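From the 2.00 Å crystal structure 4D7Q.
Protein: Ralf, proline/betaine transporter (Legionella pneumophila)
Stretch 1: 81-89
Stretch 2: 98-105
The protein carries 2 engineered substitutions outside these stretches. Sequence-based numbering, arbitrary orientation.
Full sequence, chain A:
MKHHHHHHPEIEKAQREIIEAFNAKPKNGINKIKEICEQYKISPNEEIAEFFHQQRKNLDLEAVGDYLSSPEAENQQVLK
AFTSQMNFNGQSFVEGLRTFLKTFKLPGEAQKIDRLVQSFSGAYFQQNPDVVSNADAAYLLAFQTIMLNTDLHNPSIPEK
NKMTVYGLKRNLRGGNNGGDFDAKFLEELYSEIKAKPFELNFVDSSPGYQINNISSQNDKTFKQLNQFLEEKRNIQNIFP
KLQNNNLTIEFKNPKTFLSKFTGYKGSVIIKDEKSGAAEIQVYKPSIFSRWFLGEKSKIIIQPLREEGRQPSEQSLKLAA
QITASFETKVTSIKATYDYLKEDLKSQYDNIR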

ATOM      1  N   ALA A  81      -0.353 -16.942   2.990  1.00 25.88           N
ATOM      2  CA  ALA A  81      -1.395 -17.883   3.403  1.00 26.12           C
ATOM      3  C   ALA A  81      -2.783 -17.373   2.966  1.00 28.97           C
ATOM      4  O   ALA A  81      -3.565 -18.131   2.391  1.00 28.69           O
ATOM      5  CB  ALA A  81      -1.338 -18.099   4.904  1.00 26.86           C
ATOM      6  N   PHE A  82      -3.031 -16.064   3.138  1.00 24.79           N
ATOM      7  CA  PHE A  82      -4.281 -15.399   2.773  1.00 22.44           C
ATOM      8  C   PHE A  82      -4.591 -15.577   1.285  1.00 26.42           C
ATOM      9  O   PHE A  82      -5.690 -16.007   0.947  1.00 25.88           O
ATOM     10  CB  PHE A  82      -4.212 -13.900   3.151  1.00 22.63           C
ATOM     11  CG  PHE A  82      -5.452 -13.074   2.823  1.00 23.29           C
ATOM     12  CD1 PHE A  82      -6.500 -12.969   3.734  1.00 26.00           C
ATOM     13  CD2 PHE A  82      -5.543 -12.366   1.627  1.00 24.06           C
ATOM     14  CE1 PHE A  82      -7.621 -12.172   3.449  1.00 28.01           C
ATOM     15  CE2 PHE A  82      -6.674 -11.609   1.329  1.00 23.85           C
ATOM     16  CZ  PHE A  82      -7.701 -11.506   2.246  1.00 24.67           C
ATOM     17  N   THR A  83      -3.625 -15.248   0.405  1.00 24.53           N
ATOM     18  CA  THR A  83      -3.797 -15.363  -1.054  1.00 24.65           C
ATOM     19  C   THR A  83      -3.906 -16.827  -1.549  1.00 30.54           C
ATOM     20  O   THR A  83      -4.719 -17.097  -2.433  1.00 28.53           O
ATOM     21  CB  THR A  83      -2.749 -14.518  -1.812  1.00 29.94           C
ATOM     22  OG1 THR A  83      -2.737 -13.191  -1.274  1.00 25.58           O
ATOM     23  CG2 THR A  83      -3.039 -14.434  -3.328  1.00 25.51           C
ATOM     24  N   SER A  84      -3.123 -17.762  -0.963  1.00 30.82           N
ATOM     25  CA  SER A  84      -3.136 -19.193  -1.335  1.00 32.19           C
ATOM     26  C   SER A  84      -4.482 -19.866  -1.072  1.00 38.63           C
ATOM     27  O   SER A  84      -4.817 -20.855  -1.729  1.00 40.37           O
ATOM     28  CB  SER A  84      -2.042 -19.957  -0.601  1.00 36.03           C
ATOM     29  OG  SER A  84      -2.352 -20.038   0.782  1.00 48.08           O
ATOM     30  N   GLN A  85      -5.256 -19.302  -0.136  1.00 34.07           N
ATOM     31  CA  GLN A  85      -6.586 -19.753   0.250  1.00 33.99           C
ATOM     32  C   GLN A  85      -7.638 -19.309  -0.792  1.00 38.96           C
ATOM     33  O   GLN A  85      -8.782 -19.757  -0.749  1.00 37.98           O
ATOM     34  CB  GLN A  85      -6.913 -19.244   1.668  1.00 35.00           C
ATOM     35  CG  GLN A  85      -6.220 -20.075   2.778  1.00 46.86           C
ATOM     36  CD  GLN A  85      -6.035 -19.369   4.111  1.00 62.36           C
ATOM     37  OE1 GLN A  85      -6.807 -18.482   4.507  1.00 51.02           O
ATOM     38  NE2 GLN A  85      -5.006 -19.775   4.856  1.00 55.39           N
ATOM     39  N   MET A  86      -7.244 -18.434  -1.740  1.00 36.26           N
ATOM     40  CA  MET A  86      -8.149 -17.994  -2.802  1.00 35.93           C
ATOM     41  C   MET A  86      -8.036 -18.972  -3.960  1.00 39.17           C
ATOM     42  O   MET A  86      -6.944 -19.467  -4.254  1.00 38.85           O
ATOM     43  CB  MET A  86      -7.858 -16.562  -3.242  1.00 37.84           C
ATOM     44  CG  MET A  86      -7.844 -15.591  -2.087  1.00 41.40           C
ATOM     45  SD  MET A  86      -7.557 -13.910  -2.651  1.00 45.52           S
ATOM     46  CE  MET A  86      -9.227 -13.461  -3.145  1.00 43.17           C
ATOM     47  N   ASN A  87      -9.162 -19.288  -4.588  1.00 34.84           N
ATOM     48  CA  ASN A  87      -9.140 -20.268  -5.668  1.00 34.74           C
ATOM     49  C   ASN A  87      -9.118 -19.564  -7.008  1.00 35.91           C
ATOM     50  O   ASN A  87     -10.129 -18.999  -7.400  1.00 34.94           O
ATOM     51  CB  ASN A  87     -10.304 -21.274  -5.526  1.00 34.88           C
ATOM     52  CG  ASN A  87     -10.324 -22.401  -6.551  1.00 60.73           C
ATOM     53  OD1 ASN A  87      -9.356 -22.656  -7.287  1.00 51.62           O
ATOM     54  ND2 ASN A  87     -11.439 -23.110  -6.609  1.00 53.75           N
ATOM     55  N   PHE A  88      -7.944 -19.551  -7.683  1.00 31.75           N
ATOM     56  CA  PHE A  88      -7.780 -18.905  -8.994  1.00 30.88           C
ATOM     57  C   PHE A  88      -7.777 -19.915 -10.143  1.00 35.99           C
ATOM     58  O   PHE A  88      -7.717 -19.511 -11.307  1.00 34.05           O
ATOM     59  CB  PHE A  88      -6.502 -18.042  -9.050  1.00 31.59           C
ATOM     60  CG  PHE A  88      -6.444 -16.876  -8.097  1.00 31.91           C
ATOM     61  CD1 PHE A  88      -7.382 -15.848  -8.169  1.00 32.76           C
ATOM     62  CD2 PHE A  88      -5.439 -16.793  -7.134  1.00 33.91           C
ATOM     63  CE1 PHE A  88      -7.351 -14.788  -7.260  1.00 32.67           C
ATOM     64  CE2 PHE A  88      -5.389 -15.710  -6.244  1.00 35.55           C
ATOM     65  CZ  PHE A  88      -6.339 -14.714  -6.320  1.00 32.40           C
ATOM     66  N   ASN A  89      -7.797 -21.224  -9.821  1.00 35.27           N
ATOM     67  CA  ASN A  89      -7.779 -22.267 -10.840  1.00 36.18           C
ATOM     68  C   ASN A  89      -9.025 -22.216 -11.714  1.00 40.96           C
ATOM     69  O   ASN A  89     -10.146 -22.191 -11.203  1.00 41.48           O
ATOM     70  CB  ASN A  89      -7.532 -23.663 -10.250  1.00 38.70           C
ATOM     71  CG  ASN A  89      -7.103 -24.639 -11.320  1.00 62.53           C
ATOM     72  OD1 ASN A  89      -6.031 -24.506 -11.934  1.00 56.88           O
ATOM     73  ND2 ASN A  89      -7.973 -25.584 -11.642  1.00 53.81           N
ATOM     74  N   ARG A  98      -9.576  -8.988 -10.502  1.00 21.15           N
ATOM     75  CA  ARG A  98     -10.711  -8.175 -10.022  1.00 22.64           C
ATOM     76  C   ARG A  98     -11.235  -8.721  -8.675  1.00 25.96           C
ATOM     77  O   ARG A  98     -11.367  -7.963  -7.712  1.00 25.48           O
ATOM     78  CB  ARG A  98     -11.826  -8.124 -11.089  1.00 24.29           C
ATOM     79  CG  ARG A  98     -13.044  -7.246 -10.730  1.00 24.66           C
ATOM     80  CD  ARG A  98     -14.046  -7.232 -11.883  1.00 25.70           C
ATOM     81  NE  ARG A  98     -14.624  -8.559 -12.088  1.00 29.10           N
ATOM     82  CZ  ARG A  98     -14.534  -9.272 -13.209  1.00 44.45           C
ATOM     83  NH1 ARG A  98     -13.928  -8.770 -14.279  1.00 28.38           N
ATOM     84  NH2 ARG A  98     -15.068 -10.485 -13.274  1.00 37.62           N
ATOM     85  N   THR A  99     -11.452 -10.038  -8.592  1.00 24.32           N
ATOM     86  CA  THR A  99     -11.928 -10.723  -7.354  1.00 25.20           C
ATOM     87  C   THR A  99     -10.952 -10.479  -6.215  1.00 26.06           C
ATOM     88  O   THR A  99     -11.382 -10.190  -5.101  1.00 25.83           O
ATOM     89  CB  THR A  99     -12.102 -12.233  -7.615  1.00 33.41           C
ATOM     90  OG1 THR A  99     -13.009 -12.384  -8.697  1.00 33.58           O
ATOM     91  CG2 THR A  99     -12.619 -12.997  -6.394  1.00 38.50           C
ATOM     92  N   PHE A 100      -9.641 -10.604  -6.497  1.00 21.67           N
ATOM     93  CA  PHE A 100      -8.561 -10.390  -5.534  1.00 19.61           C
ATOM     94  C   PHE A 100      -8.596  -8.957  -4.966  1.00 23.12           C
ATOM     95  O   PHE A 100      -8.649  -8.777  -3.748  1.00 21.80           O
ATOM     96  CB  PHE A 100      -7.178 -10.666  -6.189  1.00 20.91           C
ATOM     97  CG  PHE A 100      -6.000 -10.336  -5.281  1.00 21.84           C
ATOM     98  CD1 PHE A 100      -5.587 -11.234  -4.291  1.00 22.16           C
ATOM     99  CD2 PHE A 100      -5.340  -9.113  -5.385  1.00 23.54           C
ATOM    100  CE1 PHE A 100      -4.513 -10.933  -3.453  1.00 25.17           C
ATOM    101  CE2 PHE A 100      -4.269  -8.802  -4.538  1.00 23.98           C
ATOM    102  CZ  PHE A 100      -3.859  -9.719  -3.577  1.00 23.14           C
ATOM    103  N   LEU A 101      -8.497  -7.943  -5.853  1.00 20.57           N
ATOM    104  CA  LEU A 101      -8.488  -6.517  -5.483  1.00 19.07           C
ATOM    105  C   LEU A 101      -9.743  -6.092  -4.716  1.00 24.00           C
ATOM    106  O   LEU A 101      -9.655  -5.313  -3.747  1.00 22.93           O
ATOM    107  CB  LEU A 101      -8.315  -5.657  -6.751  1.00 17.87           C
ATOM    108  CG  LEU A 101      -6.947  -5.787  -7.460  1.00 20.74           C
ATOM    109  CD1 LEU A 101      -6.922  -4.920  -8.665  1.00 20.84           C
ATOM    110  CD2 LEU A 101      -5.763  -5.406  -6.520  1.00 18.83           C
ATOM    111  N   LYS A 102     -10.913  -6.622  -5.131  1.00 20.53           N
ATOM    112  CA  LYS A 102     -12.187  -6.297  -4.460  1.00 20.57           C
ATOM    113  C   LYS A 102     -12.362  -6.894  -3.053  1.00 25.70           C
ATOM    114  O   LYS A 102     -13.273  -6.498  -2.322  1.00 25.47           O
ATOM    115  CB  LYS A 102     -13.396  -6.557  -5.365  1.00 21.52           C
ATOM    116  CG  LYS A 102     -13.505  -5.529  -6.483  1.00 27.30           C
ATOM    117  CD  LYS A 102     -14.041  -4.185  -5.927  1.00 41.28           C
ATOM    118  CE  LYS A 102     -15.556  -4.121  -5.913  1.00 46.74           C
ATOM    119  NZ  LYS A 102     -16.051  -2.963  -5.127  1.00 61.31           N
ATOM    120  N   THR A 103     -11.507  -7.830  -2.719  1.00 23.05           N
ATOM    121  CA  THR A 103     -11.405  -8.345  -1.374  1.00 24.38           C
ATOM    122  C   THR A 103     -10.946  -7.273  -0.377  1.00 28.54           C
ATOM    123  O   THR A 103     -11.313  -7.303   0.746  1.00 28.67           O
ATOM    124  CB  THR A 103     -10.439  -9.530  -1.289  1.00 39.28           C
ATOM    125  OG1 THR A 103     -10.728 -10.478  -2.306  1.00 43.75           O
ATOM    126  CG2 THR A 103     -10.557 -10.201  -0.006  1.00 41.66           C
ATOM    127  N   PHE A 104     -10.162  -6.321  -0.834  1.00 24.25           N
ATOM    128  CA  PHE A 104      -9.559  -5.337   0.024  1.00 23.20           C
ATOM    129  C   PHE A 104     -10.188  -3.967   0.051  1.00 26.03           C
ATOM    130  O   PHE A 104     -10.832  -3.525  -0.865  1.00 25.21           O
ATOM    131  CB  PHE A 104      -8.098  -5.100  -0.366  1.00 24.22           C
ATOM    132  CG  PHE A 104      -7.260  -6.320  -0.353  1.00 25.61           C
ATOM    133  CD1 PHE A 104      -7.147  -7.098  -1.466  1.00 27.42           C
ATOM    134  CD2 PHE A 104      -6.607  -6.695   0.779  1.00 27.41           C
ATOM    135  CE1 PHE A 104      -6.388  -8.225  -1.449  1.00 27.81           C
ATOM    136  CE2 PHE A 104      -5.846  -7.820   0.804  1.00 28.58           C
ATOM    137  CZ  PHE A 104      -5.743  -8.584  -0.306  1.00 26.42           C
ATOM    138  N   LYS A 105     -10.037  -2.895   1.208  1.00 22.18           N
ATOM    139  CA  LYS A 105      -9.689  -1.530   1.232  1.00 21.99           C
ATOM    140  C   LYS A 105      -8.192  -1.556   0.981  1.00 24.49           C
ATOM    141  O   LYS A 105      -7.420  -1.827   1.864  1.00 23.18           O
ATOM    142  CB  LYS A 105     -10.021  -1.033   2.601  1.00 24.26           C
ATOM    143  CG  LYS A 105     -11.426  -1.108   2.974  1.00 40.03           C
ATOM    144  CD  LYS A 105     -12.319  -0.173   2.202  1.00 57.83           C
TER

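No hydrogen bond crosses this contact; it consists of side-chain packing, with one backbone oxygen, Thr 99 O, near Met 86, and the threonine hydroxyls here have hydrogen-bond partners, none of them across the contact. Along stretch 2, Thr 99 points its CA-to-CB bond toward stretch 1, but its closest approach is through the backbone, Thr 99 O lying 4.4 Å from Met 86 CE. Phe 100 gives up the most surface of any residue here. Its CA-to-CB bond runs sideways, and with chi1 at t the ring meets three side chains: Met 86 SD sits 3.7 Å from Phe 100 CD1, at the ring edge, Phe 88 CZ comes within 4.1 Å of the same CD1, and Thr 83 OG1 lies 3.6 Å from Phe 100 CE1, also near the ring plane. Leu 101 points away and Lys 102 does not reach across, so the contacting positions are Thr 99, Phe 100, Thr 103 and Phe 104. Four residues after Thr 99, Thr 103 points toward stretch 1. Thr 103 OG1 donates to Thr 99 O at 2.9 Å, and Met 86 CE lies 3.4 Å from the same OG1, while Thr 103 CG2 packs 3.9 Å from Phe 82 CZ at that ring's edge. Phe 104 starts sideways, but its ring end comes nearer: Phe 104 CZ lies 3.6 Å from Phe 82 CE2, the ring planes inclined at 49°.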